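Long-range contacts in probable benzoylformate decarboxylase (Rhodococcus jostii, PDB 7ORX), which belongs to the thiamine diphosphate-dependent enzymes and binds this cofactor in pockets built from more than one subunit of a four-chain assembly: residues Leu14-Leu20 with Ile142-His147; Val23-Pro27 with Leu48-Val53; Ala57-Leu62 with Ser91-Leu95; Glu66-Leu72 with Pro94-Gly100; Met82-Thr86 with Leu121-Val126. The contacts are given in a common frame with arbitrary orientation. Residue numbers count along the deposited sequence, not the author numbering.

Contact 1: residues Leu14-Leu20 with Ile142-His147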
# COMPACT_ATOMS: atom_id res chain seq x y z
N LEU C 14 -3.31 30.11 -7.73
CA LEU C 14 -2.23 29.22 -8.18
C LEU C 14 -2.69 28.47 -9.42
O LEU C 14 -1.93 28.44 -10.40
CB LEU C 14 -1.89 28.29 -7.02
CG LEU C 14 -0.97 27.14 -7.37
CD1 LEU C 14 0.46 27.60 -7.55
CD2 LEU C 14 -1.04 26.05 -6.31
N LEU C 15 -3.89 27.87 -9.39
CA LEU C 15 -4.43 27.13 -10.55
C LEU C 15 -4.46 28.08 -11.75
O LEU C 15 -4.13 27.63 -12.83
CB LEU C 15 -5.83 26.60 -10.23
CG LEU C 15 -5.90 25.67 -9.03
CD1 LEU C 15 -7.33 25.44 -8.60
CD2 LEU C 15 -5.23 24.35 -9.30
N ARG C 16 -4.83 29.35 -11.56
CA ARG C 16 -4.88 30.36 -12.66
C ARG C 16 -3.46 30.57 -13.19
O ARG C 16 -3.29 30.64 -14.39
CB ARG C 16 -5.48 31.71 -12.25
CG ARG C 16 -5.49 32.71 -13.41
CD ARG C 16 -6.00 34.13 -13.16
NE ARG C 16 -7.34 34.14 -12.58
CZ ARG C 16 -7.62 34.19 -11.27
NH1 ARG C 16 -6.66 34.27 -10.37
NH2 ARG C 16 -8.88 34.19 -10.87
N ALA C 17 -2.50 30.72 -12.27
CA ALA C 17 -1.08 30.98 -12.57
C ALA C 17 -0.54 29.87 -13.48
O ALA C 17 0.25 30.17 -14.37
CB ALA C 17 -0.33 31.03 -11.28
N ARG C 18 -1.03 28.64 -13.29
CA ARG C 18 -0.58 27.40 -13.98
C ARG C 18 -1.48 27.01 -15.18
O ARG C 18 -1.32 25.92 -15.70
CB ARG C 18 -0.56 26.25 -12.96
CG ARG C 18 0.44 26.38 -11.83
CD ARG C 18 1.92 26.51 -12.23
NE ARG C 18 2.72 26.45 -10.99
CZ ARG C 18 3.11 27.49 -10.29
NH1 ARG C 18 2.87 28.71 -10.71
NH2 ARG C 18 3.76 27.33 -9.16
N GLY C 19 -2.43 27.85 -15.57
CA GLY C 19 -3.32 27.61 -16.72
C GLY C 19 -4.43 26.62 -16.46
O GLY C 19 -5.11 26.34 -17.42
N LEU C 20 -4.65 26.11 -15.25
CA LEU C 20 -5.73 25.13 -14.91
C LEU C 20 -7.06 25.84 -14.63
O LEU C 20 -7.65 25.59 -13.55
CB LEU C 20 -5.37 24.27 -13.70
CG LEU C 20 -4.44 23.10 -13.97
CD1 LEU C 20 -3.06 23.59 -14.34
CD2 LEU C 20 -4.35 22.22 -12.73
N ILE C 142 -0.73 21.05 -3.65
CA ILE C 142 -1.29 21.21 -5.01
C ILE C 142 -0.20 21.74 -5.94
O ILE C 142 -0.11 21.23 -7.04
CB ILE C 142 -2.57 22.06 -5.00
CG1 ILE C 142 -3.60 21.41 -4.09
CG2 ILE C 142 -3.12 22.24 -6.41
CD1 ILE C 142 -4.93 22.07 -4.15
N ASN C 143 0.62 22.66 -5.52
CA ASN C 143 1.79 23.08 -6.34
C ASN C 143 2.62 21.85 -6.69
O ASN C 143 2.93 21.67 -7.88
CB ASN C 143 2.73 24.09 -5.68
CG ASN C 143 3.66 24.68 -6.71
OD1 ASN C 143 3.20 25.12 -7.75
ND2 ASN C 143 4.95 24.66 -6.49
N GLN C 144 2.97 21.04 -5.70
CA GLN C 144 3.82 19.83 -5.91
C GLN C 144 3.10 18.86 -6.87
O GLN C 144 3.74 18.33 -7.81
CB GLN C 144 4.10 19.17 -4.56
CG GLN C 144 4.73 17.81 -4.68
CD GLN C 144 5.28 17.29 -3.37
OE1 GLN C 144 4.99 17.74 -2.24
NE2 GLN C 144 6.14 16.32 -3.49
N ALA C 145 1.81 18.61 -6.63
CA ALA C 145 0.96 17.78 -7.50
C ALA C 145 1.12 18.22 -8.95
O ALA C 145 1.32 17.33 -9.82
CB ALA C 145 -0.49 17.85 -7.09
N ILE C 146 1.06 19.53 -9.23
CA ILE C 146 1.05 20.02 -10.65
C ILE C 146 2.44 19.80 -11.22
O ILE C 146 2.53 19.27 -12.32
CB ILE C 146 0.60 21.47 -10.74
CG1 ILE C 146 -0.88 21.59 -10.37
CG2 ILE C 146 0.89 22.05 -12.12
CD1 ILE C 146 -1.28 22.96 -9.93
N HIS C 147 3.50 20.17 -10.52
CA HIS C 147 4.87 20.07 -11.08
C HIS C 147 5.18 18.61 -11.40
O HIS C 147 5.84 18.32 -12.42
CB HIS C 147 5.89 20.59 -10.08
CG HIS C 147 5.86 22.06 -9.91
ND1 HIS C 147 5.89 22.92 -10.99
CD2 HIS C 147 5.86 22.82 -8.78
CE1 HIS C 147 5.89 24.16 -10.53
NE2 HIS C 147 5.87 24.12 -9.17

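Contact 2: residues Val23-Pro27 with Leu48-Val53. With TPP (thiamine diphosphate), chain K.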
# COMPACT_ATOMS: atom_id res chain seq x y z
N VAL C 23 -12.13 23.10 -15.26
CA VAL C 23 -12.26 22.10 -14.17
C VAL C 23 -13.35 21.07 -14.56
O VAL C 23 -14.49 21.48 -14.84
CB VAL C 23 -12.60 22.83 -12.86
CG1 VAL C 23 -12.73 21.88 -11.69
CG2 VAL C 23 -11.61 23.91 -12.59
N PHE C 24 -13.02 19.79 -14.59
CA PHE C 24 -13.98 18.72 -14.92
C PHE C 24 -14.44 18.11 -13.59
O PHE C 24 -13.56 17.90 -12.78
CB PHE C 24 -13.30 17.73 -15.86
CG PHE C 24 -12.89 18.34 -17.18
CD1 PHE C 24 -11.69 19.03 -17.32
CD2 PHE C 24 -13.71 18.23 -18.29
CE1 PHE C 24 -11.32 19.56 -18.55
CE2 PHE C 24 -13.33 18.77 -19.51
CZ PHE C 24 -12.14 19.43 -19.64
N GLY C 25 -15.73 17.90 -13.35
CA GLY C 25 -16.16 17.51 -12.00
C GLY C 25 -17.48 16.75 -12.02
O GLY C 25 -18.26 16.86 -12.98
N ASN C 26 -17.70 15.93 -11.00
CA ASN C 26 -19.02 15.52 -10.54
C ASN C 26 -19.05 15.80 -9.05
O ASN C 26 -18.29 15.21 -8.29
CB ASN C 26 -19.30 14.04 -10.79
CG ASN C 26 -20.72 13.65 -10.41
OD1 ASN C 26 -20.96 13.16 -9.30
ND2 ASN C 26 -21.66 13.92 -11.31
N PRO C 27 -19.93 16.71 -8.60
CA PRO C 27 -19.87 17.28 -7.25
C PRO C 27 -20.54 16.48 -6.14
O PRO C 27 -21.33 15.62 -6.46
CB PRO C 27 -20.70 18.55 -7.46
CG PRO C 27 -21.78 18.09 -8.36
CD PRO C 27 -21.07 17.21 -9.37
N LEU C 48 -21.93 13.34 -15.59
CA LEU C 48 -22.95 12.69 -14.71
C LEU C 48 -22.37 11.47 -13.99
O LEU C 48 -23.11 10.87 -13.17
CB LEU C 48 -24.14 12.27 -15.56
CG LEU C 48 -24.78 13.41 -16.32
CD1 LEU C 48 -25.87 12.87 -17.18
CD2 LEU C 48 -25.38 14.39 -15.39
N HIS C 49 -21.10 11.16 -14.24
CA HIS C 49 -20.43 9.90 -13.89
C HIS C 49 -18.93 10.19 -13.92
O HIS C 49 -18.48 10.94 -14.79
CB HIS C 49 -20.90 8.80 -14.86
CG HIS C 49 -20.31 7.48 -14.56
ND1 HIS C 49 -20.74 6.73 -13.48
CD2 HIS C 49 -19.27 6.81 -15.11
CE1 HIS C 49 -19.98 5.65 -13.35
NE2 HIS C 49 -19.06 5.68 -14.33
N GLU C 50 -18.18 9.70 -12.94
CA GLU C 50 -16.80 10.17 -12.67
C GLU C 50 -15.86 9.63 -13.74
O GLU C 50 -14.90 10.32 -14.07
CB GLU C 50 -16.37 9.73 -11.28
CG GLU C 50 -17.14 10.44 -10.18
CD GLU C 50 -18.53 9.91 -9.80
OE1 GLU C 50 -19.05 8.92 -10.45
OE2 GLU C 50 -19.14 10.49 -8.84
N GLY C 51 -16.13 8.44 -14.24
CA GLY C 51 -15.34 7.85 -15.34
C GLY C 51 -15.42 8.69 -16.61
O GLY C 51 -14.39 8.90 -17.28
N ALA C 52 -16.60 9.19 -16.91
CA ALA C 52 -16.83 10.13 -18.01
C ALA C 52 -16.08 11.43 -17.72
O ALA C 52 -15.35 11.90 -18.61
CB ALA C 52 -18.32 10.36 -18.18
N VAL C 53 -16.24 11.99 -16.52
CA VAL C 53 -15.55 13.25 -16.12
C VAL C 53 -14.06 13.11 -16.43
O VAL C 53 -13.43 13.98 -17.00
CB VAL C 53 -15.74 13.48 -14.61
CG1 VAL C 53 -14.73 14.47 -14.05
CG2 VAL C 53 -17.16 13.88 -14.29
N1' TPP K . -21.03 10.80 -7.00
C2' TPP K . -21.14 9.64 -6.34
CM2 TPP K . -20.59 8.42 -7.00
N3' TPP K . -21.69 9.49 -5.14
C4' TPP K . -22.18 10.58 -4.54
N4' TPP K . -22.72 10.41 -3.32
C5' TPP K . -22.13 11.85 -5.16
C6' TPP K . -21.53 11.90 -6.40
C7' TPP K . -22.69 13.09 -4.49
N3 TPP K . -24.16 13.07 -4.38
C2 TPP K . -24.78 12.62 -3.29
S1 TPP K . -26.35 13.29 -3.19
C5 TPP K . -26.28 13.68 -4.88
C4 TPP K . -25.03 13.53 -5.38
CM4 TPP K . -24.59 13.80 -6.79
C6 TPP K . -27.52 14.09 -5.63
C7 TPP K . -28.19 12.95 -6.37
O7 TPP K . -29.36 13.46 -7.08
PA TPP K . -30.74 12.62 -7.11
O1A TPP K . -30.45 11.16 -7.17
O2A TPP K . -31.51 13.34 -8.17
O3A TPP K . -31.43 12.84 -5.68
PB TPP K . -32.28 14.06 -5.11
O1B TPP K . -33.49 13.47 -4.40
O2B TPP K . -31.35 14.76 -4.17
O3B TPP K . -32.65 14.90 -6.31
O HOH W 1 -17.43 12.73 -8.02

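Contact 3: residues Ala57-Leu62 with Ser91-Leu95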
# COMPACT_ATOMS: atom_id res chain seq x y z
N ALA C 57 -11.58 14.82 -19.20
CA ALA C 57 -10.41 15.58 -18.75
C ALA C 57 -9.21 15.08 -19.53
O ALA C 57 -8.42 15.89 -19.98
CB ALA C 57 -10.24 15.41 -17.27
N ASP C 58 -9.14 13.76 -19.70
CA ASP C 58 -8.00 13.09 -20.38
C ASP C 58 -7.96 13.60 -21.82
O ASP C 58 -6.89 14.05 -22.27
CB ASP C 58 -8.11 11.56 -20.26
CG ASP C 58 -6.78 10.82 -20.45
OD1 ASP C 58 -5.73 11.49 -20.46
OD2 ASP C 58 -6.79 9.55 -20.63
N GLY C 59 -9.09 13.54 -22.53
CA GLY C 59 -9.13 14.00 -23.92
C GLY C 59 -8.71 15.45 -24.01
O GLY C 59 -7.94 15.82 -24.92
N TYR C 60 -9.20 16.27 -23.10
CA TYR C 60 -8.90 17.72 -23.10
C TYR C 60 -7.37 17.89 -22.96
O TYR C 60 -6.74 18.68 -23.67
CB TYR C 60 -9.68 18.40 -21.98
CG TYR C 60 -9.55 19.89 -22.01
CD1 TYR C 60 -8.52 20.52 -21.34
CD2 TYR C 60 -10.45 20.66 -22.72
CE1 TYR C 60 -8.37 21.88 -21.39
CE2 TYR C 60 -10.31 22.04 -22.77
CZ TYR C 60 -9.28 22.65 -22.08
OH TYR C 60 -9.14 24.00 -22.11
N SER C 61 -6.79 17.10 -22.07
CA SER C 61 -5.36 17.13 -21.78
C SER C 61 -4.53 16.69 -22.99
O SER C 61 -3.50 17.29 -23.27
CB SER C 61 -5.07 16.30 -20.59
OG SER C 61 -3.68 16.00 -20.56
N LEU C 62 -4.94 15.64 -23.66
CA LEU C 62 -4.17 15.05 -24.78
C LEU C 62 -4.07 16.06 -25.92
O LEU C 62 -3.02 16.15 -26.56
CB LEU C 62 -4.86 13.76 -25.24
CG LEU C 62 -4.66 12.58 -24.30
CD1 LEU C 62 -5.71 11.50 -24.51
CD2 LEU C 62 -3.29 12.01 -24.49
N SER C 91 -0.94 6.84 -21.26
CA SER C 91 -0.95 7.96 -22.21
C SER C 91 -0.09 9.12 -21.71
O SER C 91 0.01 10.13 -22.43
CB SER C 91 -2.35 8.40 -22.54
OG SER C 91 -3.01 9.04 -21.46
N HIS C 92 0.52 8.97 -20.52
CA HIS C 92 1.39 9.99 -19.88
C HIS C 92 0.63 11.31 -19.86
O HIS C 92 1.18 12.34 -20.37
CB HIS C 92 2.77 10.11 -20.60
CG HIS C 92 3.59 8.87 -20.51
ND1 HIS C 92 3.80 8.23 -19.31
CD2 HIS C 92 4.31 8.22 -21.44
CE1 HIS C 92 4.56 7.17 -19.53
NE2 HIS C 92 4.89 7.15 -20.83
N SER C 93 -0.56 11.27 -19.29
CA SER C 93 -1.49 12.41 -19.22
C SER C 93 -1.41 13.08 -17.85
O SER C 93 -1.64 12.43 -16.83
CB SER C 93 -2.88 11.96 -19.54
OG SER C 93 -3.13 12.24 -20.92
N PRO C 94 -1.02 14.38 -17.81
CA PRO C 94 -0.86 15.10 -16.56
C PRO C 94 -2.16 15.57 -15.92
O PRO C 94 -2.30 16.72 -15.69
CB PRO C 94 0.01 16.30 -16.97
CG PRO C 94 -0.31 16.53 -18.40
CD PRO C 94 -0.60 15.16 -18.98
N LEU C 95 -3.09 14.66 -15.63
CA LEU C 95 -4.31 14.97 -14.86
C LEU C 95 -3.94 15.24 -13.40
O LEU C 95 -3.23 14.42 -12.78
CB LEU C 95 -5.28 13.79 -14.88
CG LEU C 95 -5.73 13.32 -16.26
CD1 LEU C 95 -6.84 12.25 -16.12
CD2 LEU C 95 -6.24 14.48 -17.09

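Contact 4: residues Glu66-Leu72 with Pro94-Gly100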
# COMPACT_ATOMS: atom_id res chain seq x y z
N GLU C 66 -1.39 20.24 -21.90
CA GLU C 66 -1.31 20.96 -20.61
C GLU C 66 -1.85 20.10 -19.47
O GLU C 66 -2.71 19.24 -19.75
CB GLU C 66 -2.12 22.24 -20.70
CG GLU C 66 -1.57 23.22 -21.72
CD GLU C 66 -2.51 24.37 -22.03
OE1 GLU C 66 -3.78 24.21 -21.90
OE2 GLU C 66 -1.95 25.48 -22.36
N ALA C 67 -1.39 20.34 -18.23
CA ALA C 67 -1.97 19.74 -17.01
C ALA C 67 -3.44 20.12 -16.95
O ALA C 67 -3.75 21.18 -17.45
CB ALA C 67 -1.23 20.22 -15.79
N THR C 68 -4.31 19.31 -16.35
CA THR C 68 -5.78 19.56 -16.36
C THR C 68 -6.42 19.16 -15.04
O THR C 68 -6.06 18.11 -14.55
CB THR C 68 -6.44 18.78 -17.50
OG1 THR C 68 -5.83 19.28 -18.68
CG2 THR C 68 -7.94 18.92 -17.58
N LEU C 69 -7.35 19.95 -14.53
CA LEU C 69 -7.84 19.76 -13.14
C LEU C 69 -9.12 18.94 -13.16
O LEU C 69 -10.02 19.26 -13.91
CB LEU C 69 -8.07 21.14 -12.51
CG LEU C 69 -8.46 21.14 -11.03
CD1 LEU C 69 -7.40 20.47 -10.16
CD2 LEU C 69 -8.67 22.57 -10.56
N VAL C 70 -9.22 17.97 -12.29
CA VAL C 70 -10.45 17.16 -12.10
C VAL C 70 -10.87 17.32 -10.64
O VAL C 70 -9.97 17.41 -9.83
CB VAL C 70 -10.14 15.70 -12.43
CG1 VAL C 70 -11.31 14.80 -12.14
CG2 VAL C 70 -9.64 15.57 -13.86
N ASN C 71 -12.16 17.34 -10.31
CA ASN C 71 -12.62 17.44 -8.91
C ASN C 71 -13.71 16.39 -8.68
O ASN C 71 -14.81 16.49 -9.26
CB ASN C 71 -13.08 18.86 -8.61
CG ASN C 71 -13.53 19.04 -7.17
OD1 ASN C 71 -12.89 18.56 -6.24
ND2 ASN C 71 -14.64 19.73 -6.99
N LEU C 72 -13.46 15.41 -7.83
CA LEU C 72 -14.35 14.25 -7.65
C LEU C 72 -14.82 14.20 -6.20
O LEU C 72 -14.26 14.92 -5.35
CB LEU C 72 -13.56 12.99 -7.97
CG LEU C 72 -13.04 12.91 -9.40
CD1 LEU C 72 -12.11 11.71 -9.57
CD2 LEU C 72 -14.20 12.83 -10.38
N PRO C 94 -1.02 14.38 -17.81
CA PRO C 94 -0.86 15.10 -16.56
C PRO C 94 -2.16 15.57 -15.92
O PRO C 94 -2.30 16.72 -15.69
CB PRO C 94 0.01 16.30 -16.97
CG PRO C 94 -0.31 16.53 -18.40
CD PRO C 94 -0.60 15.16 -18.98
N LEU C 95 -3.09 14.66 -15.63
CA LEU C 95 -4.31 14.97 -14.86
C LEU C 95 -3.94 15.24 -13.40
O LEU C 95 -3.23 14.42 -12.78
CB LEU C 95 -5.28 13.79 -14.88
CG LEU C 95 -5.73 13.32 -16.26
CD1 LEU C 95 -6.84 12.25 -16.12
CD2 LEU C 95 -6.24 14.48 -17.09
N VAL C 96 -4.47 16.31 -12.84
CA VAL C 96 -4.36 16.62 -11.40
C VAL C 96 -5.73 16.34 -10.78
O VAL C 96 -6.65 17.12 -11.01
CB VAL C 96 -3.96 18.08 -11.25
CG1 VAL C 96 -3.85 18.44 -9.80
CG2 VAL C 96 -2.69 18.37 -12.03
N VAL C 97 -5.89 15.24 -10.08
CA VAL C 97 -7.23 14.85 -9.61
C VAL C 97 -7.33 15.21 -8.13
O VAL C 97 -6.64 14.58 -7.35
CB VAL C 97 -7.40 13.34 -9.79
CG1 VAL C 97 -8.77 12.86 -9.34
CG2 VAL C 97 -7.10 12.92 -11.21
N THR C 98 -8.15 16.20 -7.78
CA THR C 98 -8.49 16.53 -6.37
C THR C 98 -9.82 15.84 -5.99
O THR C 98 -10.75 15.80 -6.79
CB THR C 98 -8.59 18.04 -6.18
OG1 THR C 98 -9.76 18.47 -6.85
CG2 THR C 98 -7.39 18.78 -6.75
N ALA C 99 -9.90 15.35 -4.76
CA ALA C 99 -11.12 14.73 -4.21
C ALA C 99 -11.49 15.46 -2.92
O ALA C 99 -10.61 15.74 -2.12
CB ALA C 99 -10.85 13.27 -3.97
N GLY C 100 -12.76 15.77 -2.73
CA GLY C 100 -13.28 16.21 -1.43
C GLY C 100 -13.15 15.12 -0.38
O GLY C 100 -13.38 13.94 -0.65

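Contact 5: residues Met82-Thr86 with Leu121-Val126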
# COMPACT_ATOMS: atom_id res chain seq x y z
N MET C 82 -11.18 5.01 -11.28
CA MET C 82 -9.95 4.17 -11.30
C MET C 82 -9.72 3.56 -12.67
O MET C 82 -8.59 3.56 -13.13
CB MET C 82 -10.06 3.07 -10.26
CG MET C 82 -10.06 3.64 -8.86
SD MET C 82 -8.56 3.21 -8.00
CE MET C 82 -7.34 4.01 -9.05
N GLY C 83 -10.77 3.04 -13.29
CA GLY C 83 -10.69 2.44 -14.64
C GLY C 83 -10.14 3.44 -15.63
O GLY C 83 -9.14 3.13 -16.34
N ALA C 84 -10.75 4.63 -15.67
CA ALA C 84 -10.37 5.69 -16.63
C ALA C 84 -8.91 6.08 -16.39
O ALA C 84 -8.18 6.23 -17.36
CB ALA C 84 -11.32 6.83 -16.49
N LEU C 85 -8.51 6.14 -15.13
CA LEU C 85 -7.18 6.63 -14.68
C LEU C 85 -6.07 5.73 -15.25
O LEU C 85 -4.99 6.26 -15.50
CB LEU C 85 -7.17 6.64 -13.15
CG LEU C 85 -6.46 7.79 -12.48
CD1 LEU C 85 -6.52 9.07 -13.30
CD2 LEU C 85 -7.03 8.00 -11.10
N THR C 86 -6.33 4.44 -15.45
CA THR C 86 -5.36 3.51 -16.08
C THR C 86 -4.93 4.06 -17.45
O THR C 86 -3.74 3.94 -17.79
CB THR C 86 -5.91 2.08 -16.24
OG1 THR C 86 -7.00 2.00 -17.20
CG2 THR C 86 -6.29 1.48 -14.90
N LEU C 121 -6.02 4.51 -1.77
CA LEU C 121 -7.16 4.22 -2.70
C LEU C 121 -6.66 4.17 -4.16
O LEU C 121 -6.86 3.10 -4.81
CB LEU C 121 -8.28 5.25 -2.47
CG LEU C 121 -9.56 5.08 -3.31
CD1 LEU C 121 -10.29 3.74 -3.07
CD2 LEU C 121 -10.49 6.26 -3.06
N MET C 122 -5.94 5.21 -4.61
CA MET C 122 -5.61 5.46 -6.04
C MET C 122 -4.26 4.86 -6.43
O MET C 122 -3.98 4.83 -7.64
CB MET C 122 -5.59 6.96 -6.35
CG MET C 122 -6.84 7.69 -5.94
SD MET C 122 -8.24 7.02 -6.92
CE MET C 122 -8.55 8.35 -8.08
N LYS C 123 -3.44 4.39 -5.48
CA LYS C 123 -2.27 3.50 -5.78
C LYS C 123 -2.80 2.15 -6.28
O LYS C 123 -3.82 1.64 -5.76
CB LYS C 123 -1.32 3.35 -4.58
CG LYS C 123 -0.52 4.59 -4.22
CD LYS C 123 -0.35 5.56 -5.35
CE LYS C 123 0.65 6.64 -5.01
NZ LYS C 123 2.01 6.34 -5.51
N PRO C 124 -2.12 1.51 -7.27
CA PRO C 124 -0.80 1.92 -7.75
C PRO C 124 -0.77 2.76 -9.04
O PRO C 124 0.22 2.76 -9.72
CB PRO C 124 -0.20 0.54 -8.06
CG PRO C 124 -1.34 -0.21 -8.69
CD PRO C 124 -2.58 0.30 -7.98
N LEU C 125 -1.86 3.45 -9.36
CA LEU C 125 -2.04 4.06 -10.71
C LEU C 125 -1.25 5.36 -10.80
O LEU C 125 -0.12 5.34 -11.34
CB LEU C 125 -3.54 4.25 -10.97
CG LEU C 125 -4.26 2.94 -11.31
CD1 LEU C 125 -5.68 3.21 -11.74
CD2 LEU C 125 -3.51 2.15 -12.40
N VAL C 126 -1.85 6.43 -10.28
CA VAL C 126 -1.25 7.77 -10.05
C VAL C 126 0.24 7.66 -9.72
O VAL C 126 0.58 6.75 -8.97
CB VAL C 126 -2.05 8.45 -8.95
CG1 VAL C 126 -3.52 8.57 -9.35
CG2 VAL C 126 -1.94 7.68 -7.64

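Contact 1: residues Leu14-Leu20 with Ile142-His147
R18, just past the end of helix 7-17, carries its guanidinium across to the neighbouring helix 138-149, where NH2 donates a hydrogen bond to N143 OD1 at 2.7 Å. The helix it leaves is closed by a Schellman motif, in which G19, with positive phi, is the C-prime residue: L20 N bonds to L15 O (2.9 Å) and G19 N to R16 O (3.1 Å). N143 OD1 meets the guanidinium at its edge, near its plane, while NH1 and NH2 also reach the backbone oxygens of L178 and L177, so that R18 joins three parts of the chain. Beside this polar group the two helices, which run in the same sense, pack their apolar sides over one face of the parallel sheet, with L15 and L20 resting on L69. L14 CD2 lies 4.3 Å from I142 CG2. At the centre stands I146, whose CD1 is 4.2 Å from both L15 CD2 and L20 CD2 and 4.3 Å from R18 CG.

Contact 2: residues Val23-Pro27 with Leu48-Val53
Apolar packing holds the far end of this junction between strand 22-25 and the start of helix 50-64, where H49 occupies the N-cap position. V53 faces the strand: its CG1 is 4.0 Å from F24 CB and its CG2 3.4 Å from G25 O, close against a residue that has no side chain of its own. The same methyl, V53 CG2, also lies 4.1 Å from N26 CB. The F24 ring turns off along the helix to meet Y60.

Polar contacts gather at the other end. A water donates to N26 O (2.6 Å) and to E50 OE2 (2.9 Å), bridging the strand end and the first turn of the helix, while E50 OE1 accepts a hydrogen bond from N80.

Cofactor contacts complete the account. E50 OE2 lies 2.7 Å from TPP N1', and P27 O is 3.5 Å from TPP C7'. The fourth subunit supplies further partners of the cofactor, among them G432 and S433, so the pocket lies between chains. A glutamate carboxylate this close to N1' of the aminopyrimidine is the hallmark of thiamine diphosphate enzymes, and is consistent with E50 helping to set the protonation state of that ring.

Contact 3: residues Ala57-Leu62 with Ser91-Leu95
S91, which follows helix 82-90, has its OG bonded back to N87 O and its CB 4.2 Å from L62 CD2. At H92 a positive phi completes a Schellman motif that ends the helix, and the side chain points away from helix 50-64. The chain then returns to that helix at S93, whose OG donates the contact's one clear cross-segment hydrogen bond, to D58 OD1 at 2.7 Å; L62 CD2 covers the same hydroxyl, 3.6 Å from S93 OG. P94, at the centre of an inverse gamma turn, puts its CD 3.6 Å from S61 OG and redirects the backbone. L95 then begins the strand and brings CD2 to 4.1 Å from both A57 CB and S61 CB. The connection between helix 82-90 and strand 95-101 is thereby fitted along the side of helix 50-64, which rests on strand 68-73 through A57 on V70 and S61 on T68, while L95 pairs by its backbone with V157 of the next strand.

Contact 4: residues Glu66-Leu72 with Pro94-Gly100
Strands 68-72 and 95-100 lie side by side at the centre of the parallel sheet of a thiamine diphosphate-binding domain, strand order 2-1-3-4-6-5, their axes 4.7 Å apart and inclined by 22°, joined by a beta-alpha-beta crossover through helices 74-79 and 82-90. On the face carrying L69, N71, V96 and T98, the L69 side chain leans over the neighbouring strand: its CD1 settles into the notch between V96 and T98, 4.1 Å from V96 CG1 and 3.8 Å from T98 CG2. On the other face V70 CG1 meets V97 CG1 at 4.2 Å, and L72 CD1 presses on the same V97 CG1 at 3.5 Å, so that V97 CG1 fills the hollow between V70 and the longer L72, with small A99 beyond it. A67 CB fits against P94 CB at 4.3 Å where the strands begin.

Under these side chains the backbones are stitched in register. V96 N bonds to T68 O (2.9 Å), V70 N to V96 O (3.0 Å), T98 N to V70 O (3.0 Å), L72 N to T98 O (2.9 Å) and G100 N to L72 O (3.1 Å), after a weak T68 N to P94 O bond (3.3 Å). The backbone thus meets its polar needs within the sheet, leaving mostly apolar surfaces for the helices on each face.

Contact 5: residues Met82-Thr86 with Leu121-Val126
Two methionines interlock between the first turn of helix 82-90 and the loop 121-126, and no hydrogen bond crosses between the segments. M82 leaves its helix with chi1 in m, but chi2 at -111° falls between the wells; with chi3 in p the chain bends back, placing CE 3.3 Å from L125 CD1 and 3.8 Å from M122 SD, and SD 3.6 Å from L121 O. M122 answers with chi1 and chi2 both m and a chi3 of -106°, which carries its CE to 3.4 Å from L85 CD2. L85 is itself off its usual rotamers (chi1 -142°, chi2 31°), and CD2 also lies 4.0 Å from V126 CG1.

L125, in the common m,t form, points at the helix: its CD1 packs 3.7 Å from T86 CG2 and 4.0 Å from L85 CB, and sits just 3.2 Å from M82 O. T86 takes the p rotamer, which returns OG1 to G83 O at 2.6 Å and offers CG2 to the leucine; the hydroxyl is also bonded to S403.

The peptide bond before P124 is cis, and with L125 N bonded to M122 O at 3.1 Å residues 122-125 form a type VI beta turn. Beside it, M82, T86, L121 and P124 touch the fourth subunit, placing this apolar contact at the subunit interface characteristic of thiamine diphosphate enzymes.

How the contacts relate
From the N terminus, helix 7-17 waits until helix 138-149 for its partner, so contact 1 spans the longest loop and encloses the other four. Contact 2 closes first, joining strand 22-25 to the head of helix 50-64 at the cofactor. Farther along that helix, contact 3 opens; it and contact 4 end on the same part of the chain and share P94 and L95, setting helix and strand 68-73 against strand 95-101. Contact 5 starts within these loops and ends beyond them, crossing both. Contacts 1 and 3 cover opposite faces of the sheet whose centre is contact 4, while contacts 2 and 5 both reach the fourth subunit.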